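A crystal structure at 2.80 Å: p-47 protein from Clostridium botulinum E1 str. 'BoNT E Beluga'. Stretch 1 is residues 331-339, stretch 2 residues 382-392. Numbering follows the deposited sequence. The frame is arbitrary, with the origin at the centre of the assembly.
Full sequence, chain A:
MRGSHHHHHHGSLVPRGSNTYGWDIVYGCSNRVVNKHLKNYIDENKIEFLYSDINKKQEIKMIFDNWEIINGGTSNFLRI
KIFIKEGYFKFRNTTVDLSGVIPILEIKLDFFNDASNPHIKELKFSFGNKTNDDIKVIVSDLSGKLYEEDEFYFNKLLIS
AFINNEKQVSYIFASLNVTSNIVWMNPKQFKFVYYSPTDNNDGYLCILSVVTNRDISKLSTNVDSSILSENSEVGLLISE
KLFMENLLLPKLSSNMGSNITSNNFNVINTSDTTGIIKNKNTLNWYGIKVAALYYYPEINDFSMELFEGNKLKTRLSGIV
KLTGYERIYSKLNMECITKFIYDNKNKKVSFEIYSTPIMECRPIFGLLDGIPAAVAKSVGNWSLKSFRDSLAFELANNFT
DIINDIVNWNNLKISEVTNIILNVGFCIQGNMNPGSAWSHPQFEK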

# COMPACT_ATOMS: atom_id res chain seq x y z
N LYS A 331 -1.51 1.39 -43.00
CA LYS A 331 -0.84 0.86 -41.81
C LYS A 331 -0.55 1.98 -40.80
O LYS A 331 -0.03 3.05 -41.16
CB LYS A 331 0.44 0.09 -42.19
CG LYS A 331 1.56 0.91 -42.81
CD LYS A 331 2.67 0.00 -43.34
CE LYS A 331 3.80 0.80 -44.00
NZ LYS A 331 4.82 -0.09 -44.65
N LEU A 332 -0.92 1.73 -39.55
CA LEU A 332 -0.89 2.72 -38.48
C LEU A 332 0.12 2.37 -37.36
O LEU A 332 0.02 1.30 -36.74
CB LEU A 332 -2.29 2.86 -37.88
CG LEU A 332 -3.45 3.18 -38.82
CD1 LEU A 332 -4.77 3.27 -38.06
CD2 LEU A 332 -3.16 4.48 -39.54
N ASN A 333 1.09 3.25 -37.11
CA ASN A 333 2.03 3.08 -35.99
C ASN A 333 2.10 4.31 -35.08
O ASN A 333 2.34 5.42 -35.56
CB ASN A 333 3.44 2.77 -36.50
CG ASN A 333 3.54 1.43 -37.20
OD1 ASN A 333 4.09 0.47 -36.65
ND2 ASN A 333 3.03 1.35 -38.43
N MET A 334 1.92 4.12 -33.78
CA MET A 334 2.08 5.22 -32.82
C MET A 334 2.97 4.88 -31.62
O MET A 334 2.94 3.76 -31.11
CB MET A 334 0.71 5.68 -32.30
CG MET A 334 0.77 6.93 -31.45
SD MET A 334 -0.85 7.66 -31.16
CE MET A 334 -1.51 6.40 -30.10
N GLU A 335 3.78 5.84 -31.19
CA GLU A 335 4.36 5.82 -29.84
C GLU A 335 3.94 7.10 -29.13
O GLU A 335 4.07 8.20 -29.68
CB GLU A 335 5.88 5.70 -29.85
CG GLU A 335 6.47 5.61 -28.43
CD GLU A 335 8.00 5.64 -28.37
OE1 GLU A 335 8.59 4.76 -27.72
OE2 GLU A 335 8.60 6.56 -28.96
N CYS A 336 3.42 6.96 -27.91
CA CYS A 336 2.81 8.09 -27.22
C CYS A 336 2.96 8.02 -25.71
O CYS A 336 2.36 7.16 -25.05
CB CYS A 336 1.32 8.19 -27.58
SG CYS A 336 0.44 9.53 -26.74
N ILE A 337 3.74 8.96 -25.19
CA ILE A 337 4.01 9.09 -23.76
C ILE A 337 2.90 9.86 -23.03
O ILE A 337 2.59 11.00 -23.39
CB ILE A 337 5.32 9.81 -23.55
CG1 ILE A 337 6.38 9.27 -24.52
CG2 ILE A 337 5.74 9.72 -22.09
CD1 ILE A 337 6.75 7.84 -24.27
N THR A 338 2.30 9.25 -22.02
CA THR A 338 1.35 9.97 -21.17
C THR A 338 1.92 10.08 -19.77
O THR A 338 2.82 9.31 -19.41
CB THR A 338 -0.00 9.28 -21.11
OG1 THR A 338 0.17 7.94 -20.64
CG2 THR A 338 -0.59 9.22 -22.48
N LYS A 339 1.39 11.01 -18.98
CA LYS A 339 1.98 11.36 -17.68
C LYS A 339 0.98 11.41 -16.51
O LYS A 339 -0.09 12.01 -16.63
CB LYS A 339 2.69 12.71 -17.78
CG LYS A 339 3.29 13.21 -16.48
CD LYS A 339 3.91 14.60 -16.63
CE LYS A 339 4.65 15.03 -15.34
NZ LYS A 339 5.27 16.39 -15.42
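Stretch 2 (382-392) WSLKSFRDSLA

Residues 331-339 form one length of a longer β-strand, and stretch 2 opens within an α-helix that begins earlier in the chain and packs along one side of the strand. The two run in broadly the same direction: their N-to-C axes make an angle of 34° (signed crossing angle -34°) and approach to 9.1 Å. The register therefore advances together along both segments, with CA-CA distances of 7.0 Å between Leu 332 and Leu 384, 6.9 Å between Cys 336 and Arg 388, and 7.1 Å between Thr 338 and Leu 391. The helix is held by i to i+4 backbone hydrogen bonds, such as that from Phe 387 N to Ser 383 O (3.0 Å). No hydrogen bond links the two stretches; the 474 Å² buried between them, summed over both sides, is covered mainly by apolar contacts.

The alternation of the extended chain decides which strand residues take part. Leu 332, Met 334, Cys 336 and Thr 338 direct their CA-to-CB bonds toward the helix, whereas Asn 333, Glu 335 and Ile 337 direct theirs away. Lys 331, at the start, is out of reach.

Leu 332, in the m,t rotamer, meets the first two turns of stretch 2. Its CD1 lies 3.7 Å from CB of Ser 383 and 3.9 Å from CE2 of Phe 387, approaching the aromatic ring obliquely, while its CB is 4.0 Å from CD2 of Leu 384. Ser 383 and Phe 387 are one helical turn apart, so both can contact the same leucine. Asn 333 contributes only through its backbone, with its O 4.2 Å from CD2 of Leu 384.

Met 334 is the centre of the contact and has the largest area covered by the other stretch, 89 Å². Its t,t,p side chain reaches the helix backbone: CE is 3.4 Å from N of Arg 388 and 3.5 Å from CB of Phe 387, and SD lies 3.8 Å from O of Leu 384. Arg 388 N already donates to Leu 384 O (3.1 Å), so the methionine packs against a helical turn whose polar groups are paired with each other. Leu 384 has a sideways CA-to-CB bond, but the end of its side chain comes nearer the strand, placing CD2 4.2 Å from CB of Met 334.

At Cys 336 the contact is looser. SG sits 4.1 Å from CG of Arg 388 and also 4.1 Å from CD1 of Leu 391; the arginine is touched along its aliphatic portion, since the end of its side chain leads away from the strand.

Thr 338 meets the C-terminal part of stretch 2. Its CG2 methyl lies 3.4 Å from O of Leu 391 and 3.8 Å from CB of the same residue. Leu 391 thus spans several strand positions, its CD1 reaching back to within 4.3 Å of CE of Met 334. Lys 339 makes no contact, and the packing ends at Thr 338.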

# COMPACT_ATOMS: atom_id res chain seq x y z
N TRP A 382 -6.66 10.37 -39.02
CA TRP A 382 -7.78 10.58 -38.12
C TRP A 382 -7.83 9.51 -37.04
O TRP A 382 -8.24 9.76 -35.90
CB TRP A 382 -9.10 10.61 -38.90
CG TRP A 382 -9.34 11.92 -39.54
CD1 TRP A 382 -9.38 12.21 -40.86
CD2 TRP A 382 -9.53 13.16 -38.85
NE1 TRP A 382 -9.60 13.55 -41.05
CE2 TRP A 382 -9.70 14.15 -39.83
CE3 TRP A 382 -9.60 13.51 -37.50
CZ2 TRP A 382 -9.91 15.48 -39.50
CZ3 TRP A 382 -9.82 14.83 -37.18
CH2 TRP A 382 -9.97 15.80 -38.17
N SER A 383 -7.41 8.30 -37.43
CA SER A 383 -7.47 7.15 -36.56
C SER A 383 -6.42 7.27 -35.48
O SER A 383 -6.68 7.00 -34.31
CB SER A 383 -7.29 5.86 -37.36
OG SER A 383 -8.46 5.55 -38.12
N LEU A 384 -5.22 7.69 -35.89
CA LEU A 384 -4.11 7.86 -34.96
C LEU A 384 -4.49 8.85 -33.86
O LEU A 384 -4.25 8.61 -32.66
CB LEU A 384 -2.86 8.32 -35.70
CG LEU A 384 -2.16 7.23 -36.52
CD1 LEU A 384 -0.93 7.76 -37.27
CD2 LEU A 384 -1.76 6.06 -35.62
N LYS A 385 -5.13 9.94 -34.26
CA LYS A 385 -5.60 10.92 -33.30
C LYS A 385 -6.55 10.24 -32.34
O LYS A 385 -6.39 10.36 -31.13
CB LYS A 385 -6.26 12.11 -34.02
CG LYS A 385 -5.23 12.89 -34.86
CD LYS A 385 -5.80 14.14 -35.54
CE LYS A 385 -4.69 14.93 -36.27
NZ LYS A 385 -5.22 16.16 -36.94
N SER A 386 -7.50 9.49 -32.88
CA SER A 386 -8.46 8.79 -32.04
C SER A 386 -7.77 7.98 -30.96
O SER A 386 -8.21 7.99 -29.82
CB SER A 386 -9.35 7.87 -32.89
OG SER A 386 -10.65 7.81 -32.32
N PHE A 387 -6.68 7.29 -31.34
CA PHE A 387 -5.92 6.44 -30.42
C PHE A 387 -5.33 7.23 -29.25
O PHE A 387 -5.70 7.04 -28.08
CB PHE A 387 -4.78 5.74 -31.16
CG PHE A 387 -5.22 4.78 -32.21
CD1 PHE A 387 -6.53 4.31 -32.24
CD2 PHE A 387 -4.32 4.32 -33.16
CE1 PHE A 387 -6.92 3.41 -33.21
CE2 PHE A 387 -4.70 3.41 -34.13
CZ PHE A 387 -6.00 2.96 -34.16
N ARG A 388 -4.38 8.08 -29.60
CA ARG A 388 -3.82 9.04 -28.68
C ARG A 388 -4.87 9.64 -27.74
O ARG A 388 -4.74 9.58 -26.53
CB ARG A 388 -3.11 10.16 -29.44
CG ARG A 388 -2.74 11.32 -28.56
CD ARG A 388 -1.96 12.35 -29.30
NE ARG A 388 -2.81 13.04 -30.26
CZ ARG A 388 -2.35 13.78 -31.26
NH1 ARG A 388 -1.03 13.91 -31.44
NH2 ARG A 388 -3.21 14.37 -32.08
N ASP A 389 -5.93 10.18 -28.32
CA ASP A 389 -6.98 10.83 -27.54
C ASP A 389 -7.50 9.92 -26.41
O ASP A 389 -7.91 10.42 -25.34
CB ASP A 389 -8.13 11.27 -28.46
CG ASP A 389 -7.84 12.58 -29.21
OD1 ASP A 389 -6.66 12.89 -29.49
OD2 ASP A 389 -8.82 13.31 -29.51
N SER A 390 -7.45 8.61 -26.63
CA SER A 390 -8.06 7.66 -25.69
C SER A 390 -7.12 7.36 -24.55
O SER A 390 -7.53 6.77 -23.55
CB SER A 390 -8.41 6.34 -26.38
OG SER A 390 -7.22 5.59 -26.62
N LEU A 391 -5.86 7.73 -24.73
CA LEU A 391 -4.84 7.60 -23.70
C LEU A 391 -4.85 8.74 -22.68
O LEU A 391 -3.94 8.83 -21.86
CB LEU A 391 -3.46 7.53 -24.34
CG LEU A 391 -3.32 6.37 -25.30
CD1 LEU A 391 -1.87 6.27 -25.78
CD2 LEU A 391 -3.76 5.08 -24.63
N ALA A 392 -5.84 9.63 -22.75
CA ALA A 392 -5.84 10.81 -21.88
C ALA A 392 -7.14 10.91 -21.11
O ALA A 392 -8.06 11.61 -21.51
CB ALA A 392 -5.61 12.07 -22.67